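PDB 4OPC: conserved Archaeal protein from Sulfolobus acidocaldarius, which reduces the double bonds of geranylgeranyl chains in archaeal membrane lipid precursors, using a bound FAD, to give saturated phytanyl lipids. Local coordinates for residues A[24-29]-A[111-116]; A[154-159]-A[163-168]; A[176-181]-A[290-295]; A[204-209]-A[251-256]; A[220-223]-A[227-230]. One frame throughout, in Å; residues are numbered along the deposited sequence.

Contact 1 of 5, residues A[24-29]-A[111-116]; sequences QLSRRG and QDRGVE
The side chains of R113 and R27 cross at about a right angle, with their guanidinium planes 21° apart, so the two like charges are layered rather than set edge against edge. NH1 of R113 lies over the rim of one face of the R27 guanidinium, 3.5 Å from R27 CZ, while CD of R27 covers the centre of the R113 group. R113 reaches this place through a bend at chi3 (67°), which turns its NE back onto S26. That bond is nearly straight, R113 NE to S26 OG 2.8 Å at 171°, and OG lies in the guanidinium plane; the same hydroxyl also bonds to the carbonyl of Y23. Both segments run on from helices of the Rossmann-type FAD-binding domain: segment 24-29 leaves helix 16-25, and helix 99-112 ends in a Schellman motif with G114 at C-prime. Where the chain leaves these helices, R27 N donates to R113 O at 3.2 Å. A leucine in place of R113 would probably leave S26 OG without its NE donor and strip the cover from one face of the R27 guanidinium. V115 CG2 packs on S26 CB at 4.0 Å, beside I32 of the neighbouring strand 32-35.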
# COMPACT_ATOMS: atom_id res chain seq x y z
N GLN A 24 -8.29 -15.74 5.14
CA GLN A 24 -9.48 -15.81 4.30
C GLN A 24 -9.66 -17.17 3.62
O GLN A 24 -10.78 -17.53 3.25
CB GLN A 24 -9.48 -14.67 3.26
CG GLN A 24 -9.47 -13.27 3.86
CD GLN A 24 -10.81 -12.80 4.37
OE1 GLN A 24 -11.73 -13.60 4.57
NE2 GLN A 24 -10.93 -11.50 4.58
N LEU A 25 -8.57 -17.91 3.42
CA LEU A 25 -8.64 -19.24 2.81
C LEU A 25 -8.84 -20.36 3.81
O LEU A 25 -9.08 -21.51 3.43
CB LEU A 25 -7.39 -19.53 1.98
CG LEU A 25 -7.31 -18.82 0.63
CD1 LEU A 25 -5.89 -18.90 0.10
CD2 LEU A 25 -8.30 -19.42 -0.35
N SER A 26 -8.77 -20.03 5.10
CA SER A 26 -8.77 -21.06 6.14
C SER A 26 -10.18 -21.61 6.43
O SER A 26 -11.18 -21.05 6.00
CB SER A 26 -8.12 -20.51 7.42
OG SER A 26 -8.95 -19.55 8.06
N ARG A 27 -10.22 -22.72 7.16
CA ARG A 27 -11.47 -23.43 7.47
C ARG A 27 -12.24 -23.90 6.24
O ARG A 27 -13.46 -24.06 6.30
CB ARG A 27 -12.38 -22.60 8.37
CG ARG A 27 -11.98 -22.60 9.82
CD ARG A 27 -13.13 -22.28 10.75
NE ARG A 27 -12.67 -22.36 12.13
CZ ARG A 27 -13.26 -21.81 13.17
NH1 ARG A 27 -14.40 -21.13 13.03
NH2 ARG A 27 -12.74 -21.95 14.38
N ARG A 28 -11.53 -24.17 5.15
CA ARG A 28 -12.20 -24.60 3.93
C ARG A 28 -11.79 -25.97 3.41
O ARG A 28 -12.29 -26.42 2.38
CB ARG A 28 -12.05 -23.53 2.84
CG ARG A 28 -12.93 -22.33 3.14
CD ARG A 28 -12.67 -21.19 2.19
NE ARG A 28 -13.54 -20.06 2.50
CZ ARG A 28 -14.78 -19.93 2.04
NH1 ARG A 28 -15.31 -20.85 1.24
NH2 ARG A 28 -15.50 -18.87 2.38
N GLY A 29 -10.89 -26.64 4.12
CA GLY A 29 -10.48 -27.98 3.74
C GLY A 29 -9.37 -28.01 2.70
O GLY A 29 -9.05 -29.07 2.17
N GLN A 111 -3.37 -20.61 11.41
CA GLN A 111 -2.73 -21.89 11.72
C GLN A 111 -3.67 -22.81 12.51
O GLN A 111 -3.82 -23.99 12.18
CB GLN A 111 -1.44 -21.62 12.49
CG GLN A 111 -0.53 -22.83 12.69
CD GLN A 111 0.80 -22.41 13.28
OE1 GLN A 111 0.84 -21.54 14.15
NE2 GLN A 111 1.89 -23.00 12.81
N ASP A 112 -4.33 -22.26 13.53
CA ASP A 112 -5.32 -23.02 14.28
C ASP A 112 -6.46 -23.47 13.36
O ASP A 112 -7.09 -24.51 13.62
CB ASP A 112 -5.90 -22.19 15.43
CG ASP A 112 -4.89 -21.90 16.53
OD1 ASP A 112 -3.85 -22.58 16.59
OD2 ASP A 112 -5.16 -20.99 17.34
N ARG A 113 -6.71 -22.70 12.31
CA ARG A 113 -7.78 -22.98 11.36
C ARG A 113 -7.29 -23.77 10.14
O ARG A 113 -7.95 -23.80 9.10
CB ARG A 113 -8.43 -21.67 10.90
CG ARG A 113 -9.17 -20.93 12.01
CD ARG A 113 -9.34 -19.45 11.68
NE ARG A 113 -10.23 -19.21 10.55
CZ ARG A 113 -11.52 -18.90 10.66
NH1 ARG A 113 -12.08 -18.81 11.86
NH2 ARG A 113 -12.25 -18.71 9.57
N GLY A 114 -6.13 -24.40 10.27
CA GLY A 114 -5.69 -25.38 9.30
C GLY A 114 -4.53 -25.01 8.39
O GLY A 114 -4.03 -25.88 7.68
N VAL A 115 -4.09 -23.76 8.40
CA VAL A 115 -2.99 -23.34 7.53
C VAL A 115 -1.65 -23.74 8.16
O VAL A 115 -1.44 -23.53 9.35
CB VAL A 115 -3.02 -21.82 7.27
CG1 VAL A 115 -1.81 -21.38 6.44
CG2 VAL A 115 -4.33 -21.44 6.58
N GLU A 116 -0.78 -24.37 7.37
CA GLU A 116 0.56 -24.69 7.84
C GLU A 116 1.47 -23.48 7.63
O GLU A 116 1.39 -22.82 6.60
CB GLU A 116 1.10 -25.91 7.11
CG GLU A 116 2.41 -26.42 7.67
CD GLU A 116 2.82 -27.78 7.14
OE1 GLU A 116 2.17 -28.28 6.20
OE2 GLU A 116 3.80 -28.34 7.67

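Contact 2 of 5, residues A[154-159]-A[163-168]; sequences VVEATG and SFRSKL. With FDA (dihydroflavine-adenine dinucleotide), chain B.
E156 sends its side chain from strand 153-156 toward F164 and R165. From CB the chain runs to CG, which rests 3.7 Å from F164 CB and close to ring atom CD2, and there it bends (chi2 -85°), bringing CD to 3.7 Å from R165 N. OE2 takes two amides: R165 N at 2.8 Å on the anti lone pair, almost straight at 174°, and F164 N at 3.1 Å, also on the anti side but well out of the carboxylate plane. OE1 turns to its own segment, receiving T158 OG1 at 2.8 Å and T158 N from the same face of its plane, and bonds S290 OG. This buried carboxylate sits where a parallel strand of the Rossmann-type sheet runs into the FAD pocket. T158 OG1 accepts from S163 N, and S163 OG donates to N7A of the adenine at 2.8 Å, which puts E156 in the second shell, consistent with positioning T158 and S163. Cutting the E156 side chain back to an alanine is likely to leave the amides of F164 and R165 without their shared acceptor and the T158 hydroxyl without its OE1 partner. V154 CG1 meets F164 CE2 at 3.8 Å.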
# COMPACT_ATOMS: atom_id res chain seq x y z
N VAL A 154 0.33 -20.16 -6.41
CA VAL A 154 1.23 -19.45 -5.51
C VAL A 154 0.64 -18.06 -5.28
O VAL A 154 0.24 -17.38 -6.24
CB VAL A 154 2.64 -19.30 -6.12
CG1 VAL A 154 3.47 -18.29 -5.32
CG2 VAL A 154 3.37 -20.64 -6.14
N VAL A 155 0.55 -17.65 -4.02
CA VAL A 155 0.19 -16.28 -3.69
C VAL A 155 1.49 -15.56 -3.37
O VAL A 155 2.16 -15.90 -2.39
CB VAL A 155 -0.78 -16.23 -2.49
CG1 VAL A 155 -1.03 -14.80 -2.08
CG2 VAL A 155 -2.09 -16.92 -2.85
N GLU A 156 1.87 -14.62 -4.22
CA GLU A 156 3.12 -13.88 -4.08
C GLU A 156 2.83 -12.65 -3.22
O GLU A 156 2.21 -11.70 -3.67
CB GLU A 156 3.64 -13.47 -5.46
CG GLU A 156 5.16 -13.58 -5.63
CD GLU A 156 5.94 -12.36 -5.14
OE1 GLU A 156 5.41 -11.60 -4.31
OE2 GLU A 156 7.10 -12.19 -5.56
N ALA A 157 3.29 -12.70 -1.98
CA ALA A 157 3.01 -11.68 -0.99
C ALA A 157 4.32 -11.22 -0.35
O ALA A 157 4.40 -11.01 0.87
CB ALA A 157 2.04 -12.22 0.05
N THR A 158 5.35 -11.07 -1.17
CA THR A 158 6.71 -10.84 -0.69
C THR A 158 7.03 -9.37 -0.40
O THR A 158 8.18 -9.02 -0.10
CB THR A 158 7.76 -11.37 -1.68
OG1 THR A 158 7.65 -10.65 -2.92
CG2 THR A 158 7.60 -12.88 -1.93
N GLY A 159 6.02 -8.51 -0.45
CA GLY A 159 6.24 -7.08 -0.25
C GLY A 159 7.05 -6.44 -1.36
O GLY A 159 7.12 -6.96 -2.48
N SER A 163 10.35 -10.79 -4.47
CA SER A 163 11.50 -11.67 -4.58
C SER A 163 11.24 -13.02 -5.25
O SER A 163 12.18 -13.78 -5.49
CB SER A 163 12.08 -11.90 -3.19
OG SER A 163 11.13 -12.57 -2.38
N PHE A 164 9.98 -13.32 -5.51
CA PHE A 164 9.64 -14.54 -6.23
C PHE A 164 9.24 -14.23 -7.67
O PHE A 164 9.83 -14.78 -8.61
CB PHE A 164 8.51 -15.25 -5.48
CG PHE A 164 8.11 -16.58 -6.06
CD1 PHE A 164 8.79 -17.73 -5.71
CD2 PHE A 164 7.02 -16.68 -6.90
CE1 PHE A 164 8.39 -18.96 -6.21
CE2 PHE A 164 6.63 -17.91 -7.41
CZ PHE A 164 7.32 -19.05 -7.06
N ARG A 165 8.28 -13.33 -7.86
CA ARG A 165 7.82 -13.02 -9.21
C ARG A 165 8.91 -12.41 -10.09
O ARG A 165 8.88 -12.57 -11.32
CB ARG A 165 6.56 -12.15 -9.20
CG ARG A 165 6.75 -10.72 -8.71
CD ARG A 165 5.39 -10.03 -8.66
NE ARG A 165 5.45 -8.60 -8.40
CZ ARG A 165 5.68 -7.67 -9.33
NH1 ARG A 165 5.88 -8.03 -10.59
NH2 ARG A 165 5.72 -6.39 -8.99
N SER A 166 9.89 -11.74 -9.48
CA SER A 166 10.97 -11.14 -10.26
C SER A 166 11.88 -12.20 -10.86
O SER A 166 12.73 -11.89 -11.70
CB SER A 166 11.81 -10.19 -9.41
OG SER A 166 12.44 -10.88 -8.35
N LYS A 167 11.71 -13.46 -10.45
CA LYS A 167 12.54 -14.56 -10.94
C LYS A 167 11.86 -15.35 -12.05
O LYS A 167 12.41 -16.33 -12.54
CB LYS A 167 12.95 -15.47 -9.79
CG LYS A 167 13.87 -14.75 -8.80
CD LYS A 167 14.36 -15.65 -7.68
CE LYS A 167 15.20 -14.86 -6.70
NZ LYS A 167 15.85 -15.74 -5.68
N LEU A 168 10.66 -14.91 -12.44
CA LEU A 168 9.95 -15.54 -13.54
C LEU A 168 10.41 -14.92 -14.88
O LEU A 168 11.05 -13.87 -14.88
CB LEU A 168 8.44 -15.35 -13.34
CG LEU A 168 7.87 -16.12 -12.15
CD1 LEU A 168 6.45 -15.67 -11.85
CD2 LEU A 168 7.92 -17.61 -12.43
PA FDA B . 5.40 -6.82 3.92
O1A FDA B . 6.67 -6.25 3.42
O2A FDA B . 4.85 -6.29 5.23
O5B FDA B . 5.56 -8.39 4.07
C5B FDA B . 6.29 -9.15 3.09
C4B FDA B . 6.77 -10.41 3.76
O4B FDA B . 7.34 -11.30 2.78
C3B FDA B . 7.85 -10.20 4.83
O3B FDA B . 7.42 -10.69 6.10
C2B FDA B . 9.09 -10.92 4.26
O2B FDA B . 9.89 -11.52 5.26
C1B FDA B . 8.44 -11.96 3.35
N9A FDA B . 9.24 -12.45 2.24
C8A FDA B . 9.78 -11.71 1.21
N7A FDA B . 10.38 -12.44 0.29
C5A FDA B . 10.22 -13.74 0.74
C6A FDA B . 10.59 -14.98 0.20
N6A FDA B . 11.18 -15.12 -1.00
N1A FDA B . 10.24 -16.09 0.87
C2A FDA B . 9.61 -15.96 2.05
N3A FDA B . 9.18 -14.85 2.64
C4A FDA B . 9.49 -13.76 1.92
N1 FDA B . 0.50 1.57 5.46
C2 FDA B . -0.60 1.81 6.25
O2 FDA B . -1.68 1.26 6.02
N3 FDA B . -0.44 2.65 7.31
C4 FDA B . 0.69 3.39 7.63
O4 FDA B . 0.74 4.00 8.69
C4X FDA B . 1.77 3.15 6.75
N5 FDA B . 2.95 3.79 6.98
C5X FDA B . 4.11 3.35 6.37
C6 FDA B . 5.35 3.81 6.80
C7 FDA B . 6.53 3.31 6.27
C7M FDA B . 7.85 3.75 6.86
C8 FDA B . 6.48 2.37 5.24
C8M FDA B . 7.74 1.76 4.69
C9 FDA B . 5.23 1.92 4.79
C9A FDA B . 4.05 2.38 5.36
N10 FDA B . 2.78 1.92 4.96
C10 FDA B . 1.68 2.22 5.73
C1' FDA B . 2.63 0.87 3.92
C2' FDA B . 2.45 -0.51 4.57
O2' FDA B . 3.40 -0.70 5.62
C3' FDA B . 2.65 -1.62 3.53
O3' FDA B . 1.88 -1.29 2.38
C4' FDA B . 2.19 -3.02 3.97
O4' FDA B . 2.70 -3.35 5.27
C5' FDA B . 2.60 -4.07 2.97
O5' FDA B . 2.26 -5.38 3.46
P FDA B . 2.73 -6.67 2.66
O1P FDA B . 2.21 -7.83 3.39
O2P FDA B . 2.42 -6.56 1.17
O3P FDA B . 4.33 -6.62 2.72

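Contact 3 of 5, residues A[176-181]-A[290-295]; sequences EDLDDK and SGFTVN
F292 and L178 are brought together by two irregular segments whose backbones stay well apart, their CA atoms 8.8 Å from each other at this pair, and no hydrogen bond passes between the segments. The F292 side chain spans most of the gap. F292 has a positive phi (59°), and its ring extends from the 290-295 loop to segment 176-181. L178 CG sits between its backbone N and carbonyl carbon (chi1 80°), which puts CD1 over one face of that ring, 4.2 Å from the centroid and 25° off the normal, a CH-pi contact. L178 CB touches F292 CZ at 3.7 Å. The carbonyl oxygens of E176 and D177 approach the same end of the ring obliquely; E176 O is 4.1 Å from F292 CZ. D177 OD1, also in a salt bridge with R162, accepts from L178 N at 2.7 Å. P271 of strand 261-271 touches both L178 and F292, while F292 O bonds Q345, placing the contact between helix 332-357 and the end of the catalytic-domain sheet.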
# COMPACT_ATOMS: atom_id res chain seq x y z
N GLU A 176 6.07 -7.47 -14.04
CA GLU A 176 6.13 -6.00 -14.20
C GLU A 176 6.88 -5.32 -13.05
O GLU A 176 6.64 -5.60 -11.88
CB GLU A 176 4.71 -5.44 -14.31
CG GLU A 176 4.65 -3.93 -14.53
CD GLU A 176 3.27 -3.32 -14.29
OE1 GLU A 176 2.27 -4.06 -14.06
OE2 GLU A 176 3.18 -2.08 -14.32
N ASP A 177 7.79 -4.41 -13.42
CA ASP A 177 8.61 -3.66 -12.46
C ASP A 177 7.98 -2.28 -12.30
O ASP A 177 6.96 -1.97 -12.93
CB ASP A 177 10.03 -3.54 -13.03
CG ASP A 177 11.12 -3.32 -11.97
OD1 ASP A 177 10.87 -2.78 -10.87
OD2 ASP A 177 12.27 -3.67 -12.27
N LEU A 178 8.57 -1.43 -11.48
CA LEU A 178 8.05 -0.06 -11.40
C LEU A 178 9.15 0.97 -11.53
O LEU A 178 10.32 0.70 -11.24
CB LEU A 178 7.24 0.19 -10.13
CG LEU A 178 7.99 0.47 -8.83
CD1 LEU A 178 6.99 0.79 -7.74
CD2 LEU A 178 8.84 -0.73 -8.46
N ASP A 179 8.76 2.15 -11.98
CA ASP A 179 9.67 3.26 -12.12
C ASP A 179 10.12 3.72 -10.74
O ASP A 179 9.34 3.68 -9.78
CB ASP A 179 8.97 4.39 -12.86
CG ASP A 179 9.92 5.48 -13.29
OD1 ASP A 179 10.33 6.31 -12.44
OD2 ASP A 179 10.27 5.52 -14.49
N ASP A 180 11.38 4.12 -10.62
CA ASP A 180 11.91 4.59 -9.35
C ASP A 180 11.09 5.76 -8.77
O ASP A 180 11.00 5.92 -7.56
CB ASP A 180 13.37 5.05 -9.49
CG ASP A 180 14.33 3.89 -9.74
OD1 ASP A 180 13.98 2.72 -9.49
OD2 ASP A 180 15.47 4.17 -10.16
N LYS A 181 10.49 6.56 -9.64
CA LYS A 181 9.69 7.69 -9.19
C LYS A 181 8.29 7.29 -8.75
O LYS A 181 7.52 8.14 -8.28
CB LYS A 181 9.59 8.75 -10.29
CG LYS A 181 10.91 9.47 -10.57
CD LYS A 181 10.81 10.45 -11.74
CE LYS A 181 10.68 9.71 -13.06
NZ LYS A 181 11.73 8.65 -13.21
N SER A 290 3.96 -6.21 -3.18
CA SER A 290 4.49 -6.86 -4.37
C SER A 290 3.63 -6.58 -5.60
O SER A 290 4.15 -6.56 -6.71
CB SER A 290 4.60 -8.36 -4.14
OG SER A 290 5.19 -8.98 -5.27
N GLY A 291 2.33 -6.40 -5.39
CA GLY A 291 1.41 -6.06 -6.45
C GLY A 291 1.07 -4.59 -6.52
O GLY A 291 0.13 -4.20 -7.22
N PHE A 292 1.81 -3.77 -5.79
CA PHE A 292 1.64 -2.31 -5.76
C PHE A 292 0.24 -1.89 -5.30
O PHE A 292 -0.40 -1.05 -5.94
CB PHE A 292 1.95 -1.65 -7.12
CG PHE A 292 3.24 -2.11 -7.75
CD1 PHE A 292 4.38 -2.37 -6.98
CD2 PHE A 292 3.32 -2.29 -9.13
CE1 PHE A 292 5.55 -2.77 -7.57
CE2 PHE A 292 4.49 -2.72 -9.72
CZ PHE A 292 5.61 -2.97 -8.94
N THR A 293 -0.23 -2.44 -4.18
CA THR A 293 -1.58 -2.13 -3.70
C THR A 293 -1.75 -0.83 -2.86
O THR A 293 -2.85 -0.48 -2.44
CB THR A 293 -2.18 -3.34 -2.96
OG1 THR A 293 -1.26 -3.78 -1.94
CG2 THR A 293 -2.42 -4.48 -3.93
N VAL A 294 -0.68 -0.09 -2.69
CA VAL A 294 -0.69 1.05 -1.78
C VAL A 294 -1.42 2.26 -2.37
O VAL A 294 -1.30 2.54 -3.57
CB VAL A 294 0.76 1.43 -1.48
CG1 VAL A 294 0.83 2.65 -0.57
CG2 VAL A 294 1.48 0.24 -0.85
N ASN A 295 -2.18 2.97 -1.53
CA ASN A 295 -2.81 4.23 -1.93
C ASN A 295 -1.75 5.25 -2.38
O ASN A 295 -0.87 5.61 -1.60
CB ASN A 295 -3.60 4.79 -0.76
CG ASN A 295 -4.44 5.98 -1.14
OD1 ASN A 295 -3.91 7.05 -1.48
ND2 ASN A 295 -5.75 5.81 -1.09

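Contact 4 of 5, residues A[204-209]-A[251-256]; sequences RIFIDQ and DKYAPD
Aromatic packing comes first: F206 and Y253 run alongside each other, pointing opposite ways, and CD1 of Y253, whose CG is anti to the carbonyl carbon (chi1 -54°), stands over one face of the F206 ring, toward its rim, 3.4 Å from F206 CG. The ring planes are inclined by 48°, an oblique pair. The polar links across the contact run through water. D208 OD2, K252 NZ and Y253 OH gather round one molecule, 2.7 Å from D208 OD2 and 2.6 Å from Y253 OH, at the edge of the tyrosine ring. The charges of K252 NZ and D208 OD2, 4.4 Å apart, are thus joined by water, not a salt bridge. Y253 OH also bonds T211, and D208 OD1 bonds E210 N. A further water, in the plane of the R204 guanidinium at its edge, connects R204 NH1 with Y253 O. Y253 stacks on W217 of strand 216-221 and packs the last part of helix 242-253 on strand 202-206, a helix-on-sheet packing within the geranylgeranyl reductase catalytic domain.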
# COMPACT_ATOMS: atom_id res chain seq x y z
N ARG A 204 -1.21 13.25 12.76
CA ARG A 204 -0.76 14.49 12.15
C ARG A 204 0.05 14.19 10.91
O ARG A 204 0.96 13.37 10.93
CB ARG A 204 0.07 15.33 13.11
CG ARG A 204 -0.60 15.61 14.44
CD ARG A 204 0.34 16.32 15.40
NE ARG A 204 -0.15 16.23 16.77
CZ ARG A 204 0.52 16.66 17.83
NH1 ARG A 204 1.72 17.22 17.69
NH2 ARG A 204 -0.02 16.55 19.04
N ILE A 205 -0.30 14.87 9.81
CA ILE A 205 0.43 14.76 8.56
C ILE A 205 0.87 16.16 8.17
O ILE A 205 0.05 17.09 8.15
CB ILE A 205 -0.44 14.15 7.45
CG1 ILE A 205 -0.70 12.68 7.78
CG2 ILE A 205 0.24 14.29 6.09
CD1 ILE A 205 -1.60 11.97 6.77
N PHE A 206 2.16 16.33 7.89
CA PHE A 206 2.73 17.64 7.58
C PHE A 206 3.23 17.64 6.16
O PHE A 206 4.19 16.93 5.82
CB PHE A 206 3.90 17.94 8.52
CG PHE A 206 3.55 17.88 9.99
CD1 PHE A 206 3.11 19.00 10.66
CD2 PHE A 206 3.71 16.70 10.69
CE1 PHE A 206 2.82 18.94 12.02
CE2 PHE A 206 3.42 16.64 12.04
CZ PHE A 206 2.97 17.75 12.70
N ILE A 207 2.59 18.43 5.31
CA ILE A 207 3.03 18.56 3.94
C ILE A 207 4.16 19.58 3.88
O ILE A 207 4.04 20.67 4.45
CB ILE A 207 1.88 19.04 3.04
CG1 ILE A 207 0.68 18.12 3.21
CG2 ILE A 207 2.34 19.08 1.59
CD1 ILE A 207 0.98 16.66 2.90
N ASP A 208 5.26 19.24 3.22
CA ASP A 208 6.36 20.18 3.05
C ASP A 208 7.35 19.66 2.01
O ASP A 208 8.05 18.68 2.24
CB ASP A 208 7.07 20.43 4.39
CG ASP A 208 7.99 21.64 4.34
OD1 ASP A 208 8.75 21.79 3.36
OD2 ASP A 208 7.96 22.45 5.27
N GLN A 209 7.41 20.34 0.87
CA GLN A 209 8.27 19.90 -0.22
C GLN A 209 9.76 20.10 0.03
O GLN A 209 10.59 19.51 -0.67
CB GLN A 209 7.83 20.57 -1.53
CG GLN A 209 6.38 20.29 -1.90
CD GLN A 209 6.00 18.81 -1.79
OE1 GLN A 209 6.81 17.91 -2.05
NE2 GLN A 209 4.76 18.55 -1.40
N ASP A 251 13.02 17.97 14.89
CA ASP A 251 12.61 18.95 15.90
C ASP A 251 11.45 19.84 15.45
O ASP A 251 10.70 20.35 16.29
CB ASP A 251 13.79 19.84 16.31
CG ASP A 251 14.84 19.09 17.12
OD1 ASP A 251 14.57 17.95 17.56
OD2 ASP A 251 15.93 19.66 17.32
N LYS A 252 11.31 20.05 14.15
CA LYS A 252 10.21 20.83 13.61
C LYS A 252 8.88 20.14 13.89
O LYS A 252 7.89 20.79 14.21
CB LYS A 252 10.41 21.02 12.10
CG LYS A 252 9.60 22.14 11.48
CD LYS A 252 10.01 22.32 10.02
CE LYS A 252 9.35 23.54 9.39
NZ LYS A 252 7.87 23.53 9.55
N TYR A 253 8.87 18.82 13.79
CA TYR A 253 7.63 18.06 13.84
C TYR A 253 7.40 17.32 15.15
O TYR A 253 6.27 16.95 15.47
CB TYR A 253 7.56 17.10 12.66
CG TYR A 253 7.75 17.84 11.36
CD1 TYR A 253 6.77 18.70 10.89
CD2 TYR A 253 8.93 17.72 10.64
CE1 TYR A 253 6.95 19.40 9.72
CE2 TYR A 253 9.12 18.43 9.46
CZ TYR A 253 8.12 19.26 9.01
OH TYR A 253 8.30 19.98 7.85
N ALA A 254 8.48 17.10 15.90
CA ALA A 254 8.40 16.39 17.16
C ALA A 254 9.35 17.01 18.17
O ALA A 254 10.31 16.37 18.61
CB ALA A 254 8.73 14.91 16.96
N PRO A 255 9.09 18.27 18.56
CA PRO A 255 9.98 18.92 19.53
C PRO A 255 9.86 18.28 20.91
O PRO A 255 10.73 18.48 21.75
CB PRO A 255 9.44 20.35 19.57
CG PRO A 255 8.01 20.23 19.18
CD PRO A 255 7.97 19.14 18.16
N ASP A 256 8.81 17.48 21.11
CA ASP A 256 8.47 16.93 22.42
C ASP A 256 9.05 15.56 22.71
O ASP A 256 8.92 15.07 23.84
CB ASP A 256 6.95 16.87 22.58
CG ASP A 256 6.26 16.11 21.44
OD1 ASP A 256 6.65 16.27 20.26
OD2 ASP A 256 5.31 15.35 21.73
O HOH W 1 4.04 17.98 16.14
O HOH W 2 4.51 17.94 19.03
O HOH W 3 6.54 21.87 7.53

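Contact 5 of 5, residues A[220-223]-A[227-230]; sequences FPKG and VNVG
The beta hairpin of strands 216-221 and 226-234 closes here, in the catalytic-domain sheet beside the flavin and lipid pockets. F220 and N228 form an antiparallel hydrogen-bonded pair: F220 N donates to N228 O at 2.8 Å, and N228 N returns to F220 O at 2.9 Å, both nearly straight (169° and 168°). P221 and V227 follow as a non-hydrogen-bonded pair, CA to CA 4.3 Å, as suits a proline with no amide hydrogen to give. V227 CG2 lies anti to the backbone N, which carries it to 3.5 Å from F220 O. On the side of the sheet that carries F220 and N228, the lysine K222 crosses the asparagine obliquely, its CE 3.7 Å from N228 ND2. The polar ends go beyond the hairpin: K222 NZ makes salt bridges with D50, E71 and E96, so its charge is met by three carboxylates, and N228 ND2 bonds the carbonyl of C48. D50 and C48 belong to the FAD-binding residues, and the F220 ring touches both the cofactor and the bound phospholipid. Strand 202-206 flanks the hairpin on the F220 and P221 side through L203, while strand 183-193 borders V227 and N228 on the other.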
# COMPACT_ATOMS: atom_id res chain seq x y z
N PHE A 220 2.19 10.18 14.42
CA PHE A 220 1.04 9.30 14.64
C PHE A 220 1.08 8.85 16.11
O PHE A 220 1.88 7.97 16.47
CB PHE A 220 1.14 8.05 13.74
CG PHE A 220 0.86 8.29 12.28
CD1 PHE A 220 0.48 9.53 11.78
CD2 PHE A 220 0.96 7.23 11.39
CE1 PHE A 220 0.22 9.70 10.42
CE2 PHE A 220 0.70 7.40 10.05
CZ PHE A 220 0.33 8.63 9.56
N PRO A 221 0.21 9.42 16.97
CA PRO A 221 0.29 9.03 18.38
C PRO A 221 -0.11 7.58 18.61
O PRO A 221 -1.09 7.08 18.03
CB PRO A 221 -0.71 9.97 19.07
CG PRO A 221 -0.85 11.16 18.12
CD PRO A 221 -0.74 10.53 16.75
N LYS A 222 0.68 6.90 19.44
CA LYS A 222 0.40 5.53 19.85
C LYS A 222 -0.05 5.47 21.31
O LYS A 222 -0.16 4.38 21.90
CB LYS A 222 1.65 4.67 19.65
CG LYS A 222 1.90 4.26 18.20
CD LYS A 222 3.15 3.39 18.09
CE LYS A 222 3.29 2.77 16.71
NZ LYS A 222 2.34 1.63 16.51
N GLY A 223 -0.33 6.63 21.88
CA GLY A 223 -0.74 6.75 23.27
C GLY A 223 -0.65 8.22 23.64
O GLY A 223 -0.45 9.07 22.77
N VAL A 227 4.79 8.11 20.37
CA VAL A 227 4.48 8.53 19.01
C VAL A 227 5.34 7.82 17.97
O VAL A 227 6.52 7.56 18.19
CB VAL A 227 4.59 10.08 18.86
CG1 VAL A 227 6.02 10.56 19.09
CG2 VAL A 227 4.08 10.54 17.49
N ASN A 228 4.71 7.49 16.85
CA ASN A 228 5.38 7.01 15.65
C ASN A 228 5.57 8.23 14.74
O ASN A 228 4.59 8.81 14.24
CB ASN A 228 4.52 5.90 15.00
CG ASN A 228 5.13 5.29 13.74
OD1 ASN A 228 5.57 6.00 12.84
ND2 ASN A 228 5.11 3.96 13.67
N VAL A 229 6.82 8.66 14.58
CA VAL A 229 7.12 9.88 13.82
C VAL A 229 8.04 9.52 12.66
O VAL A 229 8.99 8.75 12.82
CB VAL A 229 7.73 11.00 14.72
CG1 VAL A 229 8.86 10.46 15.58
CG2 VAL A 229 8.19 12.17 13.88
N GLY A 230 7.75 10.03 11.47
CA GLY A 230 8.55 9.67 10.32
C GLY A 230 8.30 10.55 9.12
O GLY A 230 7.60 11.56 9.18

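From the N terminus, contact 1 closes first, bringing the end of helix 16-25 to that of helix 99-112 at the far edge of the cofactor domain. Contact 2 follows in series, a short local closure after strand 153-156. Contact 3 then spans the long excursion from 176-181 to 290-295, and within it lies contact 4, which itself encloses the tight hairpin of contact 5. Contacts 2 and 3 touch: R165 NH2 reaches S290 O, tying the turn after strand 153-156 to the 290-295 segment near the cofactor. Contacts 4 and 5 share the eight-stranded catalytic sheet, where R204 O and I205 pack on F220. No contacts cross along the chain.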